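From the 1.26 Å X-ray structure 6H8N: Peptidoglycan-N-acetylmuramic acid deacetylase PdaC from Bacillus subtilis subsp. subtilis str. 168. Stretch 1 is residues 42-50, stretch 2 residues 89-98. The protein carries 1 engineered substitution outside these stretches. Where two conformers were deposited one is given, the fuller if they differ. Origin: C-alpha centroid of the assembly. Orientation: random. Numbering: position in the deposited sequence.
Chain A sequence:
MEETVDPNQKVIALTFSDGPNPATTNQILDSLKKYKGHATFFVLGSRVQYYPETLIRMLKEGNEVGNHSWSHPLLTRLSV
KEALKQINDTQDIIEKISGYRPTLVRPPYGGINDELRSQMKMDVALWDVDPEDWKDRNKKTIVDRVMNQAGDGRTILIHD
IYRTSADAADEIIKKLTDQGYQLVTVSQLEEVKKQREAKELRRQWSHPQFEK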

ATOM      1  N   PHE A  42       2.843   0.768   3.019  1.00  8.13           N
ATOM      2  CA  PHE A  42       4.243   0.511   2.710  1.00  7.60           C
ATOM      3  C   PHE A  42       5.057   1.431   3.601  1.00  7.99           C
ATOM      4  O   PHE A  42       5.107   2.651   3.394  1.00  8.58           O
ATOM      5  N   VAL A  43       5.657   0.838   4.615  1.00  8.25           N
ATOM      6  CA  VAL A  43       6.201   1.560   5.765  1.00  7.63           C
ATOM      7  C   VAL A  43       7.715   1.674   5.660  1.00  9.03           C
ATOM      8  O   VAL A  43       8.413   0.787   5.144  1.00  8.64           O
ATOM      9  N   LEU A  44       8.218   2.783   6.201  1.00  8.92           N
ATOM     10  CA  LEU A  44       9.645   3.012   6.362  1.00  8.65           C
ATOM     11  C   LEU A  44      10.109   2.393   7.672  1.00  9.84           C
ATOM     12  O   LEU A  44       9.517   2.644   8.719  1.00  9.75           O
ATOM     13  N   GLY A  45      11.174   1.595   7.614  1.00  9.64           N
ATOM     14  CA  GLY A  45      11.681   0.980   8.830  1.00 10.92           C
ATOM     15  C   GLY A  45      12.010   1.988   9.917  1.00  9.74           C
ATOM     16  O   GLY A  45      11.732   1.758  11.089  1.00 10.54           O
ATOM     17  N   SER A  46      12.614   3.121   9.545  1.00 11.34           N
ATOM     18  CA  SER A  46      12.939   4.134  10.554  1.00 11.73           C
ATOM     19  C   SER A  46      11.689   4.624  11.283  1.00 12.21           C
ATOM     20  O   SER A  46      11.707   4.861  12.497  1.00 12.29           O
ATOM     21  N   ARG A  47      10.581   4.791  10.563  1.00 10.77           N
ATOM     22  CA  ARG A  47       9.340   5.250  11.179  1.00 11.52           C
ATOM     23  C   ARG A  47       8.635   4.162  11.977  1.00 10.68           C
ATOM     24  O   ARG A  47       7.991   4.462  12.986  1.00 11.13           O
ATOM     25  N   VAL A  48       8.720   2.900  11.548  1.00  9.60           N
ATOM     26  CA  VAL A  48       8.249   1.804  12.382  1.00  9.39           C
ATOM     27  C   VAL A  48       8.960   1.834  13.730  1.00  9.42           C
ATOM     28  O   VAL A  48       8.339   1.641  14.776  1.00 11.24           O
ATOM     29  N   GLN A  49      10.272   2.075  13.715  1.00 10.33           N
ATOM     30  CA  GLN A  49      11.040   2.124  14.953  1.00 12.11           C
ATOM     31  C   GLN A  49      10.565   3.264  15.842  1.00 11.95           C
ATOM     32  O   GLN A  49      10.455   3.099  17.059  1.00 12.50           O
ATOM     33  N   TYR A  50      10.237   4.415  15.253  1.00 10.75           N
ATOM     34  CA  TYR A  50       9.729   5.538  16.030  1.00 10.78           C
ATOM     35  C   TYR A  50       8.324   5.299  16.554  1.00 12.00           C
ATOM     36  O   TYR A  50       7.973   5.801  17.633  1.00 12.39           O
ATOM     37  N   ASP A  89      16.828  -4.580   7.069  1.00 12.11           N
ATOM     38  CA  ASP A  89      16.670  -3.874   8.337  1.00 12.96           C
ATOM     39  C   ASP A  89      15.203  -3.561   8.597  1.00 10.61           C
ATOM     40  O   ASP A  89      14.763  -3.540   9.754  1.00 12.00           O
ATOM     41  N   THR A  90      14.447  -3.281   7.530  1.00 10.12           N
ATOM     42  CA  THR A  90      13.034  -2.965   7.671  1.00 11.15           C
ATOM     43  C   THR A  90      12.223  -4.214   7.971  1.00  9.79           C
ATOM     44  O   THR A  90      11.352  -4.182   8.845  1.00  9.73           O
ATOM     45  N   GLN A  91      12.541  -5.343   7.321  1.00  9.62           N
ATOM     46  CA  GLN A  91      11.936  -6.617   7.722  1.00  9.05           C
ATOM     47  C   GLN A  91      12.201  -6.876   9.196  1.00 10.69           C
ATOM     48  O   GLN A  91      11.300  -7.271   9.947  1.00 10.68           O
ATOM     49  N   ASP A  92      13.434  -6.621   9.636  1.00 10.86           N
ATOM     50  CA  ASP A  92      13.827  -6.969  10.994  1.00 11.56           C
ATOM     51  C   ASP A  92      13.069  -6.153  12.033  1.00 11.32           C
ATOM     52  O   ASP A  92      12.621  -6.707  13.043  1.00 11.76           O
ATOM     53  N   ILE A  93      12.908  -4.842  11.826  1.00 10.99           N
ATOM     54  CA  ILE A  93      12.206  -4.050  12.836  1.00 10.93           C
ATOM     55  C   ILE A  93      10.731  -4.438  12.884  1.00  9.89           C
ATOM     56  O   ILE A  93      10.124  -4.514  13.961  1.00 10.60           O
ATOM     57  N   ILE A  94      10.128  -4.691  11.719  1.00  9.74           N
ATOM     58  CA  ILE A  94       8.729  -5.104  11.700  1.00  9.47           C
ATOM     59  C   ILE A  94       8.567  -6.424  12.444  1.00  9.24           C
ATOM     60  O   ILE A  94       7.648  -6.588  13.254  1.00 10.21           O
ATOM     61  N   GLU A  95       9.483  -7.372  12.216  1.00  9.77           N
ATOM     62  CA  GLU A  95       9.430  -8.659  12.910  1.00 10.87           C
ATOM     63  C   GLU A  95       9.604  -8.494  14.416  1.00 11.65           C
ATOM     64  O   GLU A  95       8.893  -9.128  15.209  1.00 12.50           O
ATOM     65  N   LYS A  96      10.538  -7.641  14.830  1.00 10.83           N
ATOM     66  CA  LYS A  96      10.831  -7.446  16.249  1.00 11.90           C
ATOM     67  C   LYS A  96       9.650  -6.866  17.009  1.00 12.31           C
ATOM     68  O   LYS A  96       9.473  -7.156  18.198  1.00 12.84           O
ATOM     69  N   ILE A  97       8.860  -6.018  16.364  1.00 10.91           N
ATOM     70  CA  ILE A  97       7.722  -5.381  17.012  0.53 11.35           C
ATOM     71  C   ILE A  97       6.481  -6.256  16.969  1.00 10.26           C
ATOM     72  O   ILE A  97       5.684  -6.241  17.909  1.00 11.96           O
ATOM     73  N   SER A  98       6.285  -6.986  15.874  1.00 10.01           N
ATOM     74  CA  SER A  98       4.987  -7.576  15.566  1.00  9.05           C
ATOM     75  C   SER A  98       5.018  -9.058  15.234  1.00  9.23           C
ATOM     76  O   SER A  98       3.945  -9.669  15.180  1.00  9.66           O
TER

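Two helices, 45-50 and 89-98, run nearly parallel at 23°, their axes 9.0 Å apart at closest approach, and no hydrogen bond crosses between the stretches. The contact is read as a packing problem, solved with a close glycine-threonine approach set among branched aliphatic contacts.

Phe42 stays out of reach, so the contact opens at Val43. Its CA-to-CB bond points sideways, yet chi1 in m puts CG2 3.8 Å from CD1 of Ile94. Ile94 also starts sideways; its m, t rotamer carries the end of the chain nearer stretch 1. Leu44, the N-cap residue, points away and leaves the contact to its neighbours.

Gly45 marks the tightest backbone approach: its CA lies 4.3 Å from the CA of Thr90 and 3.6 Å from Thr90 OG1. An ideal CB here would point toward stretch 2 and fall 2.5 Å from Thr90 OG1, a clash, so the absent side chain is what admits this spacing. Thr90, chi1 in m, has its hydroxyl hydrogen-bonded elsewhere in the structure. Gly45 O also rests 3.8 Å from CG2 of Ile93.

Ser46 points away and Arg47 is out of reach. One turn on from Leu44, Val48 points toward the partner helix with chi1 in t, and its CG1 meets three isoleucines: CG2 of Ile93 at 4.0 Å, CG1 of Ile94 at 4.2 Å and, closest, CD1 of Ile97 at 3.4 Å. Ile93 (t, p) and Ile97 (m, t in the conformer given) both point toward stretch 1, one helical turn apart.

Gln49 sends its CA-to-CB bond sideways, with chi1 and chi2 both t; its CB lies 4.1 Å from CG1 of Ile93, so its aliphatic base borders the apolar cluster. Tyr50 points away, ending the pattern.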

ATOM      1  CB  PHE A  42       4.485   0.720   1.220  1.00  8.41           C
ATOM      2  CG  PHE A  42       3.860  -0.355   0.386  1.00  7.90           C
ATOM      3  CD1 PHE A  42       4.546  -1.523   0.142  1.00  9.23           C
ATOM      4  CD2 PHE A  42       2.554  -0.227  -0.098  1.00  8.19           C
ATOM      5  CE1 PHE A  42       3.966  -2.552  -0.594  1.00  9.60           C
ATOM      6  CE2 PHE A  42       1.973  -1.253  -0.839  1.00  8.74           C
ATOM      7  CZ  PHE A  42       2.695  -2.404  -1.096  1.00  9.66           C
ATOM      8  CB  VAL A  43       5.794   0.903   7.109  1.00  8.04           C
ATOM      9  CG1 VAL A  43       4.271   0.901   7.264  1.00  9.52           C
ATOM     10  CG2 VAL A  43       6.351  -0.492   7.237  1.00  8.63           C
ATOM     11  CB  LEU A  44       9.937   4.510   6.374  1.00 10.87           C
ATOM     12  CG  LEU A  44       9.910   5.146   4.994  1.00 11.80           C
ATOM     13  CD1 LEU A  44       9.937   6.654   5.116  1.00 16.78           C
ATOM     14  CD2 LEU A  44      11.073   4.703   4.139  1.00 13.94           C
ATOM     15  CB  SER A  46      13.691   5.290   9.899  1.00 14.78           C
ATOM     16  OG  SER A  46      12.921   5.912   8.886  1.00 14.40           O
ATOM     17  CB  ARG A  47       8.393   5.847  10.132  1.00 11.50           C
ATOM     18  CG  ARG A  47       8.749   7.292   9.817  1.00 17.50           C
ATOM     19  CD  ARG A  47       7.760   7.963   8.873  1.00 13.62           C
ATOM     20  NE  ARG A  47       7.957   9.399   8.855  1.00 17.36           N
ATOM     21  CZ  ARG A  47       7.381  10.256   9.686  1.00 16.42           C
ATOM     22  NH1 ARG A  47       6.500   9.862  10.572  1.00 15.43           N
ATOM     23  NH2 ARG A  47       7.656  11.551   9.582  1.00 21.85           N
ATOM     24  CB  VAL A  48       8.430   0.456  11.656  1.00 10.99           C
ATOM     25  CG1 VAL A  48       8.159  -0.690  12.583  1.00 11.35           C
ATOM     26  CG2 VAL A  48       7.546   0.386  10.443  1.00 11.97           C
ATOM     27  CB  GLN A  49      12.527   2.262  14.631  1.00 13.36           C
ATOM     28  CG  GLN A  49      13.446   2.128  15.843  1.00 15.97           C
ATOM     29  CD  GLN A  49      14.893   2.006  15.425  1.00 17.62           C
ATOM     30  OE1 GLN A  49      15.542   0.978  15.679  1.00 25.36           O
ATOM     31  NE2 GLN A  49      15.399   3.012  14.746  1.00 17.27           N
ATOM     32  CB  TYR A  50       9.699   6.802  15.166  1.00 12.28           C
ATOM     33  CG  TYR A  50      11.042   7.480  14.918  1.00 14.36           C
ATOM     34  CD1 TYR A  50      11.913   7.764  15.943  1.00 15.30           C
ATOM     35  CD2 TYR A  50      11.435   7.828  13.622  1.00 14.95           C
ATOM     36  CE1 TYR A  50      13.139   8.410  15.697  1.00 16.74           C
ATOM     37  CE2 TYR A  50      12.651   8.455  13.369  1.00 16.54           C
ATOM     38  CZ  TYR A  50      13.498   8.741  14.415  1.00 19.83           C
ATOM     39  OH  TYR A  50      14.711   9.375  14.191  1.00 22.33           O
ATOM     40  CB  ASP A  89      17.459  -2.564   8.355  1.00 14.23           C
ATOM     41  CG  ASP A  89      18.955  -2.760   8.508  1.00 17.84           C
ATOM     42  OD1 ASP A  89      19.391  -3.880   8.836  1.00 19.37           O
ATOM     43  OD2 ASP A  89      19.678  -1.756   8.301  1.00 18.65           O
ATOM     44  CB  THR A  90      12.566  -2.227   6.426  1.00  9.67           C
ATOM     45  OG1 THR A  90      13.329  -1.017   6.330  1.00 10.89           O
ATOM     46  CG2 THR A  90      11.086  -1.882   6.505  1.00 10.86           C
ATOM     47  CB  GLN A  91      12.495  -7.786   6.903  1.00 10.35           C
ATOM     48  CG  GLN A  91      12.202  -7.772   5.432  1.00 10.91           C
ATOM     49  CD  GLN A  91      10.749  -7.914   5.094  1.00 10.87           C
ATOM     50  OE1 GLN A  91      10.026  -6.924   4.958  1.00 10.78           O
ATOM     51  NE2 GLN A  91      10.290  -9.146   4.948  1.00 12.31           N
ATOM     52  CB  ASP A  92      15.343  -6.794  11.178  1.00 12.41           C
ATOM     53  CG  ASP A  92      16.157  -7.824  10.421  1.00 18.02           C
ATOM     54  OD1 ASP A  92      15.588  -8.827   9.950  1.00 19.52           O
ATOM     55  OD2 ASP A  92      17.394  -7.623  10.306  1.00 24.04           O
ATOM     56  CB  ILE A  93      12.425  -2.532  12.656  1.00 11.56           C
ATOM     57  CG1 ILE A  93      11.915  -1.740  13.865  1.00 13.86           C
ATOM     58  CG2 ILE A  93      11.726  -1.996  11.399  1.00 11.85           C
ATOM     59  CD1 ILE A  93      12.681  -2.004  15.158  1.00 20.15           C
ATOM     60  CB  ILE A  94       8.215  -5.171  10.259  1.00  9.10           C
ATOM     61  CG1 ILE A  94       8.189  -3.767   9.657  1.00  9.77           C
ATOM     62  CG2 ILE A  94       6.839  -5.855  10.185  1.00  9.74           C
ATOM     63  CD1 ILE A  94       7.991  -3.758   8.157  1.00 10.12           C
ATOM     64  CB  GLU A  95      10.516  -9.567  12.333  1.00 12.87           C
ATOM     65  CG  GLU A  95      10.916 -10.775  13.189  1.00 21.45           C
ATOM     66  CD  GLU A  95       9.844 -11.832  13.287  1.00 23.88           C
ATOM     67  OE1 GLU A  95      10.064 -12.803  14.045  1.00 41.10           O
ATOM     68  OE2 GLU A  95       8.807 -11.720  12.619  1.00 24.15           O
ATOM     69  CB  LYS A  96      12.039  -6.519  16.379  1.00 16.38           C
ATOM     70  CG  LYS A  96      12.577  -6.298  17.765  1.00 32.85           C
ATOM     71  CD  LYS A  96      13.941  -5.611  17.678  1.00 31.19           C
ATOM     72  CE  LYS A  96      13.884  -4.180  18.169  1.00 42.80           C
ATOM     73  NZ  LYS A  96      13.697  -4.129  19.644  1.00 43.37           N
ATOM     74  CB  ILE A  97       7.464  -4.013  16.354  0.53 11.29           C
ATOM     75  CG1 ILE A  97       8.618  -3.060  16.664  0.53 12.29           C
ATOM     76  CG2 ILE A  97       6.113  -3.438  16.789  0.53 12.65           C
ATOM     77  CD1 ILE A  97       8.655  -1.873  15.762  0.53 13.93           C
ATOM     78  CB  SER A  98       4.350  -6.837  14.375  1.00 10.33           C
ATOM     79  OG  SER A  98       4.998  -7.164  13.158  1.00 10.08           O
TER